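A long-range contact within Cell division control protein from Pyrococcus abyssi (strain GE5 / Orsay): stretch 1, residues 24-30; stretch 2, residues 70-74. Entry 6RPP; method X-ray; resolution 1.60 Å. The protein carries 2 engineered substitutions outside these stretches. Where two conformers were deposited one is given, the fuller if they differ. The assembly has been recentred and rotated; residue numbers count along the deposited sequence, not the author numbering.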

ATOM      1  N   ILE A  24       0.099 -12.716   1.402  1.00 18.27           N
ATOM      2  CA  ILE A  24      -0.640 -12.449   2.648  1.00 19.14           C
ATOM      3  C   ILE A  24      -2.139 -12.473   2.391  1.00 16.75           C
ATOM      4  O   ILE A  24      -2.900 -13.132   3.121  1.00 20.66           O
ATOM      5  CB  ILE A  24      -0.228 -11.083   3.238  1.00 19.26           C
ATOM      6  CG1 ILE A  24       1.249 -11.066   3.629  1.00 22.72           C
ATOM      7  CG2 ILE A  24      -1.124 -10.669   4.413  1.00 22.21           C
ATOM      8  CD1 ILE A  24       1.740  -9.630   3.919  1.00 20.69           C
ATOM      9  N   VAL A  25      -2.599 -11.738   1.364  1.00 17.31           N
ATOM     10  CA  VAL A  25      -4.033 -11.647   1.171  1.00 17.51           C
ATOM     11  C   VAL A  25      -4.636 -12.971   0.692  1.00 17.27           C
ATOM     12  O   VAL A  25      -5.703 -13.391   1.194  1.00 17.96           O
ATOM     13  CB  VAL A  25      -4.352 -10.512   0.185  1.00 18.66           C
ATOM     14  CG1 VAL A  25      -5.827 -10.541  -0.132  1.00 18.06           C
ATOM     15  CG2 VAL A  25      -3.965  -9.189   0.824  1.00 22.90           C
ATOM     16  N   GLU A  26      -4.028 -13.602  -0.329  1.00 17.57           N
ATOM     17  CA  GLU A  26      -4.647 -14.805  -0.874  1.00 16.82           C
ATOM     18  C   GLU A  26      -4.721 -15.915   0.164  1.00 18.17           C
ATOM     19  O   GLU A  26      -5.702 -16.672   0.170  1.00 21.19           O
ATOM     20  CB  GLU A  26      -3.871 -15.265  -2.097  1.00 19.78           C
ATOM     21  CG  GLU A  26      -3.959 -14.285  -3.279  1.00 19.18           C
ATOM     22  CD  GLU A  26      -5.363 -14.151  -3.882  1.00 20.78           C
ATOM     23  OE1 GLU A  26      -6.299 -14.936  -3.551  1.00 21.87           O
ATOM     24  OE2 GLU A  26      -5.495 -13.266  -4.759  1.00 19.79           O
ATOM     25  N   ARG A  27      -3.728 -16.016   1.065  1.00 17.63           N
ATOM     26  CA  ARG A  27      -3.822 -17.037   2.109  0.51 18.01           C
ATOM     27  C   ARG A  27      -4.996 -16.760   3.031  1.00 19.41           C
ATOM     28  O   ARG A  27      -5.684 -17.694   3.477  1.00 22.64           O
ATOM     29  CB  ARG A  27      -2.514 -17.097   2.900  0.51 22.99           C
ATOM     30  CG  ARG A  27      -2.484 -18.123   4.036  0.51 26.46           C
ATOM     31  CD  ARG A  27      -1.181 -17.967   4.823  0.51 37.96           C
ATOM     32  NE  ARG A  27      -1.168 -18.711   6.080  0.51 40.34           N
ATOM     33  CZ  ARG A  27      -0.330 -19.711   6.338  0.51 43.26           C
ATOM     34  NH1 ARG A  27       0.547 -20.090   5.416  0.51 44.23           N
ATOM     35  NH2 ARG A  27      -0.372 -20.345   7.507  0.51 46.13           N
ATOM     36  N   ALA A  28      -5.219 -15.481   3.345  1.00 20.33           N
ATOM     37  CA  ALA A  28      -6.308 -15.129   4.235  1.00 20.72           C
ATOM     38  C   ALA A  28      -7.649 -15.376   3.566  1.00 19.89           C
ATOM     39  O   ALA A  28      -8.608 -15.828   4.215  1.00 22.97           O
ATOM     40  CB  ALA A  28      -6.174 -13.660   4.652  1.00 20.79           C
ATOM     41  N   ILE A  29      -7.723 -15.078   2.272  1.00 18.65           N
ATOM     42  CA  ILE A  29      -8.938 -15.339   1.493  1.00 22.13           C
ATOM     43  C   ILE A  29      -9.233 -16.830   1.441  1.00 25.04           C
ATOM     44  O   ILE A  29     -10.380 -17.269   1.628  1.00 24.70           O
ATOM     45  CB  ILE A  29      -8.793 -14.753   0.074  1.00 20.26           C
ATOM     46  CG1 ILE A  29      -8.625 -13.237   0.110  1.00 26.16           C
ATOM     47  CG2 ILE A  29      -9.981 -15.158  -0.803  1.00 23.30           C
ATOM     48  CD1 ILE A  29      -9.851 -12.496   0.441  1.00 30.04           C
ATOM     49  N   GLU A  30      -8.212 -17.640   1.184  1.00 20.57           N
ATOM     50  CA  GLU A  30      -8.442 -19.087   1.097  1.00 23.01           C
ATOM     51  C   GLU A  30      -8.977 -19.649   2.418  1.00 23.97           C
ATOM     52  O   GLU A  30      -9.902 -20.473   2.435  1.00 25.18           O
ATOM     53  CB  GLU A  30      -7.140 -19.784   0.704  1.00 27.21           C
ATOM     54  CG  GLU A  30      -7.304 -21.255   0.399  1.00 30.31           C
ATOM     55  CD  GLU A  30      -6.003 -21.903  -0.084  1.00 47.80           C
ATOM     56  OE1 GLU A  30      -4.943 -21.236  -0.025  1.00 52.32           O
ATOM     57  OE2 GLU A  30      -6.040 -23.085  -0.499  1.00 55.05           O
ATOM     58  N   ILE A  70      -7.694  -6.507   8.253  1.00 22.29           N
ATOM     59  CA  ILE A  70      -8.482  -6.959   7.103  1.00 23.46           C
ATOM     60  C   ILE A  70      -7.587  -6.991   5.863  1.00 18.56           C
ATOM     61  O   ILE A  70      -6.787  -6.074   5.623  1.00 22.03           O
ATOM     62  CB  ILE A  70      -9.697  -6.036   6.831  1.00 24.11           C
ATOM     63  CG1 ILE A  70     -10.652  -5.951   8.025  1.00 26.99           C
ATOM     64  CG2 ILE A  70     -10.422  -6.455   5.545  1.00 24.42           C
ATOM     65  CD1 ILE A  70     -11.569  -7.117   8.133  1.00 36.94           C
ATOM     66  N   ALA A  71      -7.732  -8.073   5.098  1.00 20.71           N
ATOM     67  CA  ALA A  71      -7.064  -8.293   3.822  1.00 22.07           C
ATOM     68  C   ALA A  71      -8.087  -8.107   2.699  1.00 20.81           C
ATOM     69  O   ALA A  71      -9.200  -8.654   2.763  1.00 23.11           O
ATOM     70  CB  ALA A  71      -6.489  -9.697   3.750  1.00 19.47           C
ATOM     71  N   TRP A  72      -7.700  -7.347   1.670  1.00 19.77           N
ATOM     72  CA  TRP A  72      -8.558  -6.982   0.559  1.00 17.06           C
ATOM     73  C   TRP A  72      -8.006  -7.496  -0.758  1.00 17.92           C
ATOM     74  O   TRP A  72      -6.830  -7.306  -1.042  1.00 19.68           O
ATOM     75  CB  TRP A  72      -8.658  -5.457   0.443  1.00 18.24           C
ATOM     76  CG  TRP A  72      -9.560  -4.871   1.375  1.00 22.83           C
ATOM     77  CD1 TRP A  72      -9.246  -4.226   2.563  1.00 24.82           C
ATOM     78  CD2 TRP A  72     -10.980  -4.851   1.275  1.00 23.27           C
ATOM     79  NE1 TRP A  72     -10.403  -3.823   3.182  1.00 27.04           N
ATOM     80  CE2 TRP A  72     -11.472  -4.177   2.411  1.00 24.76           C
ATOM     81  CE3 TRP A  72     -11.881  -5.312   0.320  1.00 26.55           C
ATOM     82  CZ2 TRP A  72     -12.828  -3.965   2.610  1.00 31.04           C
ATOM     83  CZ3 TRP A  72     -13.228  -5.093   0.520  1.00 34.18           C
ATOM     84  CH2 TRP A  72     -13.687  -4.435   1.649  1.00 32.19           C
ATOM     85  N   LYS A  73      -8.861  -8.118  -1.558  1.00 18.24           N
ATOM     86  CA  LYS A  73      -8.508  -8.560  -2.907  1.00 18.39           C
ATOM     87  C   LYS A  73      -9.533  -7.966  -3.851  1.00 20.32           C
ATOM     88  O   LYS A  73     -10.716  -8.256  -3.704  1.00 21.74           O
ATOM     89  CB  LYS A  73      -8.568 -10.084  -3.003  1.00 22.93           C
ATOM     90  CG  LYS A  73      -8.470 -10.719  -4.427  1.00 20.01           C
ATOM     91  CD  LYS A  73      -8.645 -12.194  -4.379  1.00 22.53           C
ATOM     92  CE  LYS A  73      -8.394 -12.931  -5.779  1.00 25.28           C
ATOM     93  NZ  LYS A  73      -8.337 -14.326  -5.566  1.00 29.37           N
ATOM     94  N   ARG A  74      -9.096  -7.188  -4.841  1.00 18.92           N
ATOM     95  CA  ARG A  74     -10.033  -6.484  -5.694  1.00 17.87           C
ATOM     96  C   ARG A  74      -9.664  -6.689  -7.154  1.00 16.40           C
ATOM     97  O   ARG A  74      -8.497  -6.880  -7.499  1.00 18.19           O
ATOM     98  CB  ARG A  74     -10.100  -4.959  -5.385  1.00 23.64           C
ATOM     99  CG  ARG A  74     -10.575  -4.647  -3.954  1.00 29.41           C
ATOM    100  CD  ARG A  74     -11.196  -3.249  -3.863  1.00 45.88           C
ATOM    101  NE  ARG A  74     -11.103  -2.688  -2.511  1.00 52.93           N
ATOM    102  CZ  ARG A  74     -12.139  -2.532  -1.696  1.00 62.93           C
ATOM    103  NH1 ARG A  74     -13.354  -2.877  -2.096  1.00 66.59           N
ATOM    104  NH2 ARG A  74     -11.960  -2.022  -0.483  1.00 66.45           N
TER

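The strand 70-74 crosses the helix 24-30 almost at right angles: the N-to-C directions differ by 98° and the axes approach to 7.7 Å. The two stretches bury 307 Å² between them, both sides summed. Because side chains of an extended strand alternate, the contact falls mainly on every second residue.

Ile70 illustrates the off phase. Its CA-to-CB bond points away from the helix, and it makes no contact with it.

The CA-to-CB bond of Ala71 points toward the helix, and Ala71 forms the nearest CA pair across the stretches, with its CA 5.2 Å from the CA of Val25. The small methyl group is consistent with such proximity: Ala71 CB lies 3.9 Å from Val25 CG2 and 4.1 Å from Ala28 CB, both ordinary apolar packing distances. Val25 and Ala28 are three residues apart, so they present neighbouring positions on one helical face.

At Trp72 the CA-to-CB bond again points away, and the backbone supplies the contact. Its carbonyl O is 3.5 Å from Val25 CG1, a van der Waals approach by a carbon that cannot donate a conventional hydrogen bond.

The CA-to-CB bond of Lys73 points toward the helix again, and the residue has the largest covered area, 78 Å². Its CB sits 4.0 Å from Val25 CG1 and 4.4 Å from Ile29 CD1, so the base of the side chain lies against aliphatic groups. All four chi angles are t, and this extended chain carries NZ to Glu26, where NZ to OE1 measures 2.9 Å, a hydrogen-bonded salt bridge. A second, weak hydrogen bond runs from NZ to Glu26 OE2 at 3.1 Å; OE2 is also hydrogen-bonded elsewhere in the structure. The CA-to-CB bond of Glu26 points sideways, but with chi1 and chi2 both m its carboxylate comes nearer the strand.

Arg74 makes no contact with the helix.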